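Local structure of DegV family protein (Eubacterium eligens, 3FDJ) at residues A3-A8 against G73-I78; S58-P63 against G259-Y264; M122-E127 against G223-I228. The protein is of unknown function but, as a member of the DegV family, probably binds a fatty acid in the cleft between its two domains, as characterised relatives do. All blocks are in the same frame, centred on the assembly; numbering follows the deposited sequence.

The centre of contact 1 lies about 20 Å from the chain's centre, those of contacts 2 and 3 about 11 and 10 Å, on opposite sides of it; contact 2 is buried, contacts 1 and 3 partly so. Contacts 1 and 2 reach the same N-terminal mixed sheet: the first pairs two of its parallel strands, the second sets helix 260-266 against its strand 59-61. Contact 3 joins helix 120-134 to the other sheet, and that helix also touches contact 1, where Leu126 packs on Ala8. The chemistry differs accordingly: backbone pairing with a water-rimmed salt bridge in contact 1, a buried hydroxyl pair with methyl contacts in contact 2, and a dense charge network in contact 3.

Contact 1. Residues A3-A8 against G73-I78; sequences AMRLVA and GDDDEI
The Arg5 guanidinium meets Asp75 at its edge: OD2 lies 8° from the guanidinium plane, and the carboxylate is turned 36° against it. A water bonded to both Arg5 NH2 and Asp75 OD2 sits at the edge too, also in plane. This salt bridge lies where a parallel strand pairing begins, strand 5-9 beside strand 77-82, in the mixed sheet of the N-terminal domain. Arg5 NE donates to Asp75 OD2 over 2.6 Å in an almost straight bond (170°), arriving on the anti side of the oxygen, while Arg5 NH2 adds a weak bond of 3.2 Å to Asp75 OD2. The side chain is extended as far as CD and then bends at chi3, which turns NE to the acid. Arginine suits the place because NH1 still reaches the carbonyl of Ala71 at the end of helix 65-72; beyond it Gly73, with positive phi, turns the chain out of the helix.

Along the backbones, Arg5 N bonds to Glu77 O at 2.9 Å, and the CA of Ile78 approaches Arg5 O at 3.3 Å in a CH-O contact. Inward, beta-branched Val7 and Ile78 fit the sheet and touch CG2 to CG2 at 3.9 Å, with helix 65-72 over them through Trp68, Ala71 and Phe72. At the outer end Met4, a selenomethionine, lays its CG 3.4 Å from Glu77 OE1. Beyond the last direct backbone bond a water takes over the pairing, donating to Ala3 O at 2.7 Å and accepting from Glu77 N at 3.0 Å.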
ATOM      1  N   ALA A   3      11.945 -18.391  14.505  1.00 20.88           N
ATOM      2  CA  ALA A   3      10.550 -17.867  14.292  1.00 20.54           C
ATOM      3  C   ALA A   3      10.588 -16.425  13.770  1.00 19.37           C
ATOM      4  O   ALA A   3      10.791 -15.477  14.552  1.00 20.19           O
ATOM      5  CB  ALA A   3       9.798 -17.935  15.604  1.00 20.72           C
HETATM    6  N   MSE A   4      10.394 -16.227  12.468  1.00 17.21           N
HETATM    7  CA  MSE A   4      10.686 -14.904  11.890  1.00 15.32           C
HETATM    8  C   MSE A   4       9.542 -13.924  12.104  1.00 13.94           C
HETATM    9  O   MSE A   4       8.410 -14.315  12.358  1.00 16.29           O
HETATM   10  CB  MSE A   4      11.009 -15.018  10.416  1.00 14.80           C
HETATM   11  CG  MSE A   4      12.070 -16.048  10.150  1.00 15.36           C
HETATM   12 SE   MSE A   4      12.782 -15.880   8.344  0.80 17.16          SE
HETATM   13  CE  MSE A   4      13.368 -17.699   8.170  1.00 18.19           C
ATOM     14  N   ARG A   5       9.855 -12.646  12.048  1.00 10.95           N
ATOM     15  CA  ARG A   5       8.892 -11.600  12.294  1.00  9.46           C
ATOM     16  C   ARG A   5       8.767 -10.728  11.054  1.00  8.99           C
ATOM     17  O   ARG A   5       9.781 -10.293  10.486  1.00  8.71           O
ATOM     18  CB  ARG A   5       9.354 -10.727  13.446  1.00  9.96           C
ATOM     19  CG  ARG A   5       8.501  -9.499  13.702  1.00 11.05           C
ATOM     20  CD  ARG A   5       8.976  -8.758  14.950  1.00 15.67           C
ATOM     21  NE  ARG A   5       8.503  -9.495  16.078  1.00 19.59           N
ATOM     22  CZ  ARG A   5       7.456  -9.178  16.838  1.00 22.00           C
ATOM     23  NH1 ARG A   5       6.779  -8.041  16.690  1.00 23.73           N
ATOM     24  NH2 ARG A   5       7.125 -10.002  17.796  1.00 23.76           N
ATOM     25  N   LEU A   6       7.529 -10.453  10.668  1.00  7.62           N
ATOM     26  CA  LEU A   6       7.219  -9.510   9.606  1.00  8.37           C
ATOM     27  C   LEU A   6       6.698  -8.176  10.192  1.00  8.22           C
ATOM     28  O   LEU A   6       5.866  -8.164  11.095  1.00  8.65           O
ATOM     29  CB  LEU A   6       6.202 -10.133   8.629  1.00  8.16           C
ATOM     30  CG  LEU A   6       6.611 -11.457   7.978  1.00 10.24           C
ATOM     31  CD1 LEU A   6       5.521 -11.932   6.957  1.00 11.25           C
ATOM     32  CD2 LEU A   6       7.990 -11.394   7.338  1.00  8.85           C
ATOM     33  N   VAL A   7       7.210  -7.062   9.681  1.00  8.66           N
ATOM     34  CA  VAL A   7       6.810  -5.730  10.128  1.00  8.59           C
ATOM     35  C   VAL A   7       6.504  -4.899   8.889  1.00  9.28           C
ATOM     36  O   VAL A   7       7.185  -5.045   7.850  1.00  9.23           O
ATOM     37  CB  VAL A   7       7.934  -5.064  10.967  1.00  9.39           C
ATOM     38  CG1 VAL A   7       7.529  -3.675  11.464  1.00  9.55           C
ATOM     39  CG2 VAL A   7       8.309  -5.940  12.198  1.00  7.98           C
ATOM     40  N   ALA A   8       5.484  -4.046   8.967  1.00  7.99           N
ATOM     41  CA  ALA A   8       5.204  -3.135   7.858  1.00  8.71           C
ATOM     42  C   ALA A   8       4.647  -1.846   8.374  1.00  9.60           C
ATOM     43  O   ALA A   8       4.016  -1.815   9.420  1.00  9.83           O
ATOM     44  CB  ALA A   8       4.217  -3.773   6.873  1.00  7.72           C
ATOM     45  N   GLY A  73      10.443  -5.638  18.456  1.00 14.37           N
ATOM     46  CA  GLY A  73      10.422  -6.447  19.650  1.00 15.69           C
ATOM     47  C   GLY A  73      11.822  -6.893  20.001  1.00 16.00           C
ATOM     48  O   GLY A  73      12.735  -6.063  20.184  1.00 15.88           O
ATOM     49  N   ASP A  74      12.014  -8.198  20.096  1.00 16.26           N
ATOM     50  CA  ASP A  74      13.351  -8.721  20.351  1.00 16.97           C
ATOM     51  C   ASP A  74      13.667  -9.933  19.467  1.00 16.41           C
ATOM     52  O   ASP A  74      14.477 -10.799  19.804  1.00 16.58           O
ATOM     53  CB  ASP A  74      13.552  -8.995  21.845  1.00 18.63           C
ATOM     54  CG  ASP A  74      12.949 -10.282  22.290  1.00 22.42           C
ATOM     55  OD1 ASP A  74      11.852 -10.625  21.791  1.00 28.58           O
ATOM     56  OD2 ASP A  74      13.595 -10.962  23.133  1.00 28.78           O
ATOM     57  N   ASP A  75      13.060  -9.968  18.291  1.00 14.88           N
ATOM     58  CA  ASP A  75      13.293 -11.096  17.401  1.00 14.64           C
ATOM     59  C   ASP A  75      14.596 -10.940  16.633  1.00 13.72           C
ATOM     60  O   ASP A  75      15.089  -9.837  16.398  1.00 11.90           O
ATOM     61  CB  ASP A  75      12.082 -11.290  16.486  1.00 15.32           C
ATOM     62  CG  ASP A  75      10.918 -11.932  17.231  1.00 18.08           C
ATOM     63  OD1 ASP A  75      11.173 -12.778  18.126  1.00 25.46           O
ATOM     64  OD2 ASP A  75       9.752 -11.586  16.982  1.00 20.68           O
ATOM     65  N   ASP A  76      15.168 -12.070  16.256  1.00 12.56           N
ATOM     66  CA  ASP A  76      16.435 -12.065  15.592  1.00 12.83           C
ATOM     67  C   ASP A  76      16.406 -12.167  14.073  1.00 11.76           C
ATOM     68  O   ASP A  76      17.457 -12.063  13.450  1.00 11.72           O
ATOM     69  CB  ASP A  76      17.313 -13.157  16.164  1.00 13.62           C
ATOM     70  CG  ASP A  76      17.855 -12.787  17.530  1.00 16.32           C
ATOM     71  OD1 ASP A  76      18.177 -11.583  17.754  1.00 17.38           O
ATOM     72  OD2 ASP A  76      17.947 -13.689  18.367  1.00 19.11           O
ATOM     73  N   GLU A  77      15.247 -12.416  13.490  1.00 10.91           N
ATOM     74  CA  GLU A  77      15.095 -12.414  12.035  1.00 11.09           C
ATOM     75  C   GLU A  77      13.840 -11.618  11.683  1.00 10.01           C
ATOM     76  O   GLU A  77      12.724 -12.018  12.011  1.00  9.62           O
ATOM     77  CB  GLU A  77      14.955 -13.849  11.476  1.00 12.04           C
ATOM     78  CG  GLU A  77      16.187 -14.672  11.642  1.00 14.18           C
ATOM     79  CD  GLU A  77      16.059 -16.126  11.180  1.00 17.34           C
ATOM     80  OE1 GLU A  77      15.093 -16.831  11.548  1.00 18.01           O
ATOM     81  OE2 GLU A  77      16.996 -16.569  10.493  1.00 20.80           O
ATOM     82  N   ILE A  78      14.031 -10.478  11.034  1.00  8.69           N
ATOM     83  CA  ILE A  78      12.956  -9.545  10.761  1.00  8.09           C
ATOM     84  C   ILE A  78      13.000  -9.071   9.321  1.00  8.53           C
ATOM     85  O   ILE A  78      14.071  -8.707   8.803  1.00  7.59           O
ATOM     86  CB  ILE A  78      13.034  -8.302  11.686  1.00  8.07           C
ATOM     87  CG1 ILE A  78      13.092  -8.704  13.172  1.00  8.73           C
ATOM     88  CG2 ILE A  78      11.853  -7.300  11.418  1.00  8.99           C
ATOM     89  CD1 ILE A  78      13.244  -7.515  14.130  1.00  9.25           C
TER
HETATM   90  O   HOH W   1      13.047 -14.022  14.724  1.00 23.05           O
HETATM   91  O   HOH W   2       8.780 -14.378  15.747  1.00 37.26           O
HETATM   92  O   HOH W   3      13.770 -16.384  13.760  1.00 38.48           O
HETATM   93  O   HOH W   4       8.030 -13.031  18.158  1.00 27.27           O

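Contact 2. Residues S58-P63 against G259-Y264; sequences SYTACP and GGLCSY
Thr60 and Leu261 mark the closest backbone approach, their CA atoms 7.9 Å apart, where strand 59-61 and helix 260-264 run in roughly opposite directions, 149° between them, with axes 10.5 Å from each other. That spacing must be bridged by side chains. Gly259 is the N-cap of the helix; its carbonyl O takes the first-turn bond from Ser263 N and a second from Ser263 OG, at 2.7 Å, the hydroxyl standing above the carbonyl plane. Asp38 receives the N-H groups of Gly260 and Leu261, which suits the positive end of a helix dipole.

Tyr264 spans the gap. Its CG is anti to the backbone N (chi1 174°), and the long ring puts its hydroxyl beside Ser58. Tyr264 OH and Ser58 OG share a short hydrogen bond of 2.5 Å, the serine oxygen lying in the plane of the ring at its edge. Nearer the helix, the methyl CG2 of Thr60 touches both helical residues: it lies obliquely 3.6 Å from Tyr264 CD2 and 3.9 Å from Leu261 CD2. Outside the pair, Asn168 adds a weak bond to the buried phenol of Tyr264, and Thr60 OG1 bonds to the hydroxyl of Tyr265, so threonine serves both a polar and an apolar need.

A hexaethylene glycol, probably from the crystallisation liquor though such molecules often mark pockets, has its nearest atom about 3 Å from the side chain of Thr60. A strand of the N-terminal sheet facing a helix of the other domain, N-capped by Gly259, is consistent with the interdomain ligand cleft of DegV family proteins.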
ATOM      1  N   SER A  58      -3.544  19.683   5.421  1.00 15.02           N
ATOM      2  CA  SER A  58      -3.381  18.484   6.214  1.00 13.73           C
ATOM      3  C   SER A  58      -2.115  17.796   5.738  1.00 12.78           C
ATOM      4  O   SER A  58      -1.650  18.036   4.618  1.00 11.01           O
ATOM      5  CB  SER A  58      -4.593  17.558   6.110  1.00 13.75           C
ATOM      6  OG  SER A  58      -4.941  17.333   4.763  1.00 13.37           O
ATOM      7  N   TYR A  59      -1.581  16.951   6.611  1.00 12.14           N
ATOM      8  CA  TYR A  59      -0.229  16.429   6.495  1.00 12.54           C
ATOM      9  C   TYR A  59      -0.171  14.981   6.911  1.00 11.92           C
ATOM     10  O   TYR A  59      -1.050  14.508   7.617  1.00 12.54           O
ATOM     11  CB  TYR A  59       0.699  17.189   7.442  1.00 13.26           C
ATOM     12  CG  TYR A  59       0.627  18.685   7.313  1.00 14.39           C
ATOM     13  CD1 TYR A  59       1.391  19.353   6.363  1.00 17.60           C
ATOM     14  CD2 TYR A  59      -0.222  19.423   8.112  1.00 16.13           C
ATOM     15  CE1 TYR A  59       1.314  20.732   6.223  1.00 17.66           C
ATOM     16  CE2 TYR A  59      -0.294  20.791   7.995  1.00 17.72           C
ATOM     17  CZ  TYR A  59       0.478  21.438   7.048  1.00 18.18           C
ATOM     18  OH  TYR A  59       0.403  22.802   6.928  1.00 17.75           O
ATOM     19  N   THR A  60       0.875  14.276   6.472  1.00 11.45           N
ATOM     20  CA  THR A  60       1.172  12.966   6.990  1.00 10.89           C
ATOM     21  C   THR A  60       2.603  12.920   7.512  1.00 11.36           C
ATOM     22  O   THR A  60       3.455  13.712   7.104  1.00 11.34           O
ATOM     23  CB  THR A  60       0.943  11.843   5.934  1.00 10.96           C
ATOM     24  OG1 THR A  60       1.784  12.046   4.784  1.00 10.04           O
ATOM     25  CG2 THR A  60      -0.533  11.831   5.500  1.00 11.45           C
ATOM     26  N   ALA A  61       2.859  11.979   8.407  1.00 11.34           N
ATOM     27  CA  ALA A  61       4.192  11.801   8.978  1.00 11.62           C
ATOM     28  C   ALA A  61       4.531  10.322   9.045  1.00 11.90           C
ATOM     29  O   ALA A  61       3.667   9.496   9.350  1.00 10.82           O
ATOM     30  CB  ALA A  61       4.247  12.403  10.368  1.00 11.50           C
ATOM     31  N   CYS A  62       5.803  10.001   8.814  1.00 12.03           N
ATOM     32  CA  CYS A  62       6.264   8.613   8.935  1.00 12.59           C
ATOM     33  C   CYS A  62       6.394   8.237  10.423  1.00 11.48           C
ATOM     34  O   CYS A  62       6.328   9.118  11.306  1.00 11.57           O
ATOM     35  CB  CYS A  62       7.580   8.439   8.192  1.00 12.98           C
ATOM     36  SG  CYS A  62       8.915   9.258   8.987  1.00 20.78           S
ATOM     37  N   PRO A  63       6.570   6.937  10.733  1.00 11.21           N
ATOM     38  CA  PRO A  63       6.680   6.563  12.148  1.00 10.20           C
ATOM     39  C   PRO A  63       7.996   7.007  12.783  1.00 10.88           C
ATOM     40  O   PRO A  63       9.010   7.109  12.099  1.00  9.19           O
ATOM     41  CB  PRO A  63       6.652   5.030  12.106  1.00 10.76           C
ATOM     42  CG  PRO A  63       6.085   4.680  10.756  1.00 11.35           C
ATOM     43  CD  PRO A  63       6.590   5.758   9.857  1.00 10.95           C
ATOM     44  N   GLY A 259      -6.627   1.234   4.934  1.00  9.31           N
ATOM     45  CA  GLY A 259      -6.348   1.795   6.242  1.00  9.28           C
ATOM     46  C   GLY A 259      -6.336   3.303   6.154  1.00  9.23           C
ATOM     47  O   GLY A 259      -6.698   3.860   5.122  1.00  8.45           O
ATOM     48  N   GLY A 260      -5.929   3.945   7.247  1.00  8.80           N
ATOM     49  CA  GLY A 260      -5.968   5.401   7.383  1.00  9.91           C
ATOM     50  C   GLY A 260      -5.126   6.151   6.353  1.00  9.76           C
ATOM     51  O   GLY A 260      -5.596   7.079   5.722  1.00  9.17           O
ATOM     52  N   LEU A 261      -3.875   5.739   6.196  1.00 10.18           N
ATOM     53  CA  LEU A 261      -2.942   6.416   5.305  1.00 10.86           C
ATOM     54  C   LEU A 261      -3.408   6.309   3.866  1.00 11.04           C
ATOM     55  O   LEU A 261      -3.485   7.307   3.140  1.00 11.90           O
ATOM     56  CB  LEU A 261      -1.547   5.790   5.451  1.00 11.05           C
ATOM     57  CG  LEU A 261      -0.370   6.476   4.744  1.00 12.13           C
ATOM     58  CD1 LEU A 261      -0.363   6.206   3.250  1.00 15.34           C
ATOM     59  CD2 LEU A 261      -0.371   7.995   5.055  1.00 13.65           C
ATOM     60  N   CYS A 262      -3.719   5.098   3.427  1.00 11.49           N
ATOM     61  CA  CYS A 262      -4.217   4.921   2.073  1.00 12.41           C
ATOM     62  C   CYS A 262      -5.570   5.611   1.867  1.00 11.95           C
ATOM     63  O   CYS A 262      -5.812   6.150   0.795  1.00 12.13           O
ATOM     64  CB  CYS A 262      -4.260   3.454   1.658  1.00 13.12           C
ATOM     65  SG  CYS A 262      -2.562   2.756   1.360  1.00 21.27           S
ATOM     66  N   SER A 263      -6.412   5.661   2.887  1.00 10.58           N
ATOM     67  CA  SER A 263      -7.705   6.371   2.782  1.00  9.64           C
ATOM     68  C   SER A 263      -7.482   7.869   2.611  1.00 10.15           C
ATOM     69  O   SER A 263      -8.165   8.502   1.818  1.00  9.48           O
ATOM     70  CB  SER A 263      -8.615   6.077   3.980  1.00 10.65           C
ATOM     71  OG  SER A 263      -9.015   4.703   4.006  1.00  8.99           O
ATOM     72  N   TYR A 264      -6.484   8.414   3.302  1.00  9.24           N
ATOM     73  CA  TYR A 264      -6.159   9.835   3.175  1.00  9.65           C
ATOM     74  C   TYR A 264      -5.719  10.192   1.743  1.00  9.80           C
ATOM     75  O   TYR A 264      -6.217  11.153   1.172  1.00  9.18           O
ATOM     76  CB  TYR A 264      -5.095  10.251   4.211  1.00  9.44           C
ATOM     77  CG  TYR A 264      -4.618  11.665   4.052  1.00  8.27           C
ATOM     78  CD1 TYR A 264      -5.392  12.719   4.526  1.00 10.52           C
ATOM     79  CD2 TYR A 264      -3.426  11.964   3.401  1.00  8.37           C
ATOM     80  CE1 TYR A 264      -5.001  14.031   4.345  1.00 10.16           C
ATOM     81  CE2 TYR A 264      -3.007  13.309   3.237  1.00  9.69           C
ATOM     82  CZ  TYR A 264      -3.805  14.326   3.714  1.00  9.21           C
ATOM     83  OH  TYR A 264      -3.457  15.645   3.567  1.00 10.68           O
TER

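Contact 3. Residues M122-E127 against G223-I228; sequences MRIILE and GGKLRI
Both oxygens of the Glu127 carboxylate are gripped twice, by Arg227, Lys225 and Arg123. Arg227 reaches Glu127 tip to tip and holds it side-on with two nitrogens: NH2 donates to Glu127 OE1 at 2.7 Å, and NE to Glu127 OE2 at 2.9 Å in a nearly straight bond (174°). Both use the syn side of the acid, though the two flat groups are 34° apart and only the NE bond lies truly in the guanidinium plane. Lys225 NZ comes to Glu127 OE1 from the anti side at 2.9 Å, well out of the carboxylate plane, while Arg123 NE, one helical turn before Glu127, meets OE2 nearly along its C-O bond. Glutamate is long enough to carry its charge out from helix 120-134 to strand 226-230, and it accepts all four donors at once.

Between the backbones and the charged ends, aliphatic parts pack. Ile124 CG1 rests 3.7 Å from Arg227 CG, so the isoleucine meets the stem of the arginine. Lys225 CG sits 3.4 Å above one face of the Arg227 guanidinium, displaced from its centre. The Arg227 chain bends at chi2, bringing its CD round toward the helix. A water links Lys225 NZ to the carbonyl O of Ile124.

Outside partners probably help to offset the positive charge: Asp252 by a salt bridge with Arg227 NH2, and the ring of Tyr256 by a cation-pi contact with Arg123. The two arginines are close, NE of Arg123 and NE of Arg227 being 4.1 Å apart with their planes 83° to one another. Such proximity would be costly alone, and the shared OE2 between them probably screens it; three cations about one carboxylate should likewise keep Glu127 ionised.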
HETATM    1  N   MSE A 122       2.268  -3.914  -1.105  1.00  9.16           N
HETATM    2  CA  MSE A 122       2.915  -4.238   0.187  1.00  9.13           C
HETATM    3  C   MSE A 122       2.287  -5.505   0.756  1.00  9.42           C
HETATM    4  O   MSE A 122       3.006  -6.396   1.215  1.00  9.86           O
HETATM    5  CB  MSE A 122       2.788  -3.081   1.200  1.00  9.73           C
HETATM    6  CG  MSE A 122       3.503  -1.820   0.768  1.00 10.63           C
HETATM    7 SE   MSE A 122       3.191  -0.388   2.002  0.80  9.49          SE
HETATM    8  CE  MSE A 122       4.121  -1.161   3.591  1.00  8.43           C
ATOM      9  N   ARG A 123       0.956  -5.618   0.682  1.00  8.90           N
ATOM     10  CA  ARG A 123       0.296  -6.852   1.126  1.00  9.10           C
ATOM     11  C   ARG A 123       0.782  -8.092   0.385  1.00  8.82           C
ATOM     12  O   ARG A 123       1.070  -9.111   1.018  1.00  8.06           O
ATOM     13  CB  ARG A 123      -1.235  -6.749   1.061  1.00  8.78           C
ATOM     14  CG  ARG A 123      -1.890  -7.962   1.602  1.00 10.16           C
ATOM     15  CD  ARG A 123      -3.377  -7.813   1.704  1.00 11.30           C
ATOM     16  NE  ARG A 123      -3.917  -9.054   2.229  1.00 11.58           N
ATOM     17  CZ  ARG A 123      -5.087  -9.171   2.852  1.00 15.69           C
ATOM     18  NH1 ARG A 123      -5.897  -8.116   3.039  1.00 14.01           N
ATOM     19  NH2 ARG A 123      -5.433 -10.363   3.318  1.00 16.06           N
ATOM     20  N   ILE A 124       0.875  -8.009  -0.945  1.00  8.55           N
ATOM     21  CA  ILE A 124       1.363  -9.132  -1.747  1.00  9.02           C
ATOM     22  C   ILE A 124       2.800  -9.523  -1.357  1.00  8.85           C
ATOM     23  O   ILE A 124       3.133 -10.702  -1.275  1.00  9.60           O
ATOM     24  CB  ILE A 124       1.203  -8.845  -3.260  1.00  9.13           C
ATOM     25  CG1 ILE A 124      -0.270  -8.994  -3.639  1.00  8.40           C
ATOM     26  CG2 ILE A 124       2.048  -9.794  -4.115  1.00  8.73           C
ATOM     27  CD1 ILE A 124      -0.594  -8.820  -5.143  1.00 11.03           C
ATOM     28  N   ILE A 125       3.650  -8.540  -1.136  1.00  8.98           N
ATOM     29  CA  ILE A 125       5.012  -8.811  -0.666  1.00  9.31           C
ATOM     30  C   ILE A 125       4.984  -9.563   0.683  1.00  8.50           C
ATOM     31  O   ILE A 125       5.628 -10.596   0.843  1.00  7.86           O
ATOM     32  CB  ILE A 125       5.838  -7.514  -0.585  1.00  9.22           C
ATOM     33  CG1 ILE A 125       6.045  -6.966  -1.996  1.00  9.86           C
ATOM     34  CG2 ILE A 125       7.189  -7.760   0.107  1.00 11.27           C
ATOM     35  CD1 ILE A 125       6.555  -5.515  -2.060  1.00 11.40           C
ATOM     36  N   LEU A 126       4.213  -9.048   1.627  1.00  8.76           N
ATOM     37  CA  LEU A 126       4.099  -9.660   2.959  1.00  8.81           C
ATOM     38  C   LEU A 126       3.613 -11.097   2.863  1.00  9.39           C
ATOM     39  O   LEU A 126       4.151 -11.983   3.539  1.00  9.81           O
ATOM     40  CB  LEU A 126       3.165  -8.844   3.839  1.00  8.46           C
ATOM     41  CG  LEU A 126       3.755  -7.541   4.334  1.00  9.12           C
ATOM     42  CD1 LEU A 126       2.643  -6.607   4.788  1.00 11.88           C
ATOM     43  CD2 LEU A 126       4.744  -7.806   5.479  1.00  7.79           C
ATOM     44  N   GLU A 127       2.621 -11.333   2.001  1.00  8.62           N
ATOM     45  CA  GLU A 127       2.108 -12.677   1.825  1.00  9.03           C
ATOM     46  C   GLU A 127       3.129 -13.637   1.204  1.00  8.75           C
ATOM     47  O   GLU A 127       3.114 -14.836   1.486  1.00  8.40           O
ATOM     48  CB  GLU A 127       0.821 -12.685   1.023  1.00  8.39           C
ATOM     49  CG  GLU A 127      -0.370 -12.044   1.748  1.00 11.61           C
ATOM     50  CD  GLU A 127      -1.633 -12.124   0.928  1.00 16.35           C
ATOM     51  OE1 GLU A 127      -1.762 -13.104   0.152  1.00 20.95           O
ATOM     52  OE2 GLU A 127      -2.501 -11.237   1.060  1.00 17.10           O
ATOM     53  N   GLY A 223      -3.929 -14.378 -14.255  1.00 11.38           N
ATOM     54  CA  GLY A 223      -4.812 -15.020 -13.287  1.00 10.96           C
ATOM     55  C   GLY A 223      -4.227 -15.333 -11.919  1.00 10.53           C
ATOM     56  O   GLY A 223      -4.828 -16.077 -11.167  1.00 10.38           O
ATOM     57  N   GLY A 224      -3.062 -14.780 -11.600  1.00 10.31           N
ATOM     58  CA  GLY A 224      -2.436 -14.981 -10.292  1.00 10.10           C
ATOM     59  C   GLY A 224      -3.042 -14.131  -9.181  1.00 10.14           C
ATOM     60  O   GLY A 224      -4.092 -13.516  -9.332  1.00 10.10           O
ATOM     61  N   LYS A 225      -2.346 -14.078  -8.059  1.00 10.02           N
ATOM     62  CA  LYS A 225      -2.852 -13.419  -6.884  1.00 10.58           C
ATOM     63  C   LYS A 225      -3.228 -11.957  -7.176  1.00 10.18           C
ATOM     64  O   LYS A 225      -2.511 -11.250  -7.872  1.00 10.09           O
ATOM     65  CB  LYS A 225      -1.790 -13.516  -5.787  1.00 11.13           C
ATOM     66  CG  LYS A 225      -2.210 -12.909  -4.485  1.00 12.47           C
ATOM     67  CD  LYS A 225      -1.108 -12.996  -3.447  1.00 11.70           C
ATOM     68  CE  LYS A 225      -0.830 -14.399  -3.043  1.00 13.76           C
ATOM     69  NZ  LYS A 225      -0.100 -14.447  -1.749  1.00 12.69           N
ATOM     70  N   LEU A 226      -4.376 -11.543  -6.645  1.00 10.25           N
ATOM     71  CA  LEU A 226      -4.968 -10.228  -6.863  1.00 10.48           C
ATOM     72  C   LEU A 226      -5.464  -9.694  -5.530  1.00  9.96           C
ATOM     73  O   LEU A 226      -6.185 -10.389  -4.798  1.00  9.22           O
ATOM     74  CB  LEU A 226      -6.183 -10.351  -7.801  1.00 11.44           C
ATOM     75  CG  LEU A 226      -7.095  -9.120  -7.965  1.00 12.71           C
ATOM     76  CD1 LEU A 226      -6.329  -8.036  -8.662  1.00 14.60           C
ATOM     77  CD2 LEU A 226      -8.381  -9.520  -8.732  1.00 13.74           C
ATOM     78  N   ARG A 227      -5.086  -8.461  -5.204  1.00  8.93           N
ATOM     79  CA  ARG A 227      -5.482  -7.836  -3.939  1.00  8.99           C
ATOM     80  C   ARG A 227      -6.015  -6.452  -4.268  1.00  8.66           C
ATOM     81  O   ARG A 227      -5.374  -5.693  -4.988  1.00  9.08           O
ATOM     82  CB  ARG A 227      -4.279  -7.752  -2.964  1.00  8.55           C
ATOM     83  CG  ARG A 227      -3.753  -9.118  -2.509  1.00  9.19           C
ATOM     84  CD  ARG A 227      -4.768  -9.862  -1.674  1.00  9.75           C
ATOM     85  NE  ARG A 227      -4.303 -11.182  -1.239  1.00  8.82           N
ATOM     86  CZ  ARG A 227      -4.559 -12.344  -1.831  1.00  9.91           C
ATOM     87  NH1 ARG A 227      -5.344 -12.436  -2.897  1.00 11.73           N
ATOM     88  NH2 ARG A 227      -4.067 -13.448  -1.287  1.00 11.22           N
ATOM     89  N   ILE A 228      -7.211  -6.143  -3.784  1.00  9.14           N
ATOM     90  CA  ILE A 228      -7.854  -4.862  -4.072  1.00  9.10           C
ATOM     91  C   ILE A 228      -8.306  -4.221  -2.756  1.00  9.81           C
ATOM     92  O   ILE A 228      -9.080  -4.842  -1.995  1.00  9.39           O
ATOM     93  CB  ILE A 228      -9.108  -5.039  -4.965  1.00  9.66           C
ATOM     94  CG1 ILE A 228      -8.815  -5.881  -6.213  1.00  9.01           C
ATOM     95  CG2 ILE A 228      -9.727  -3.662  -5.307  1.00  8.95           C
ATOM     96  CD1 ILE A 228     -10.072  -6.262  -7.078  1.00 11.62           C
TER
HETATM   97  O   HOH W   5       2.157 -12.957  -2.506  1.00 13.05           O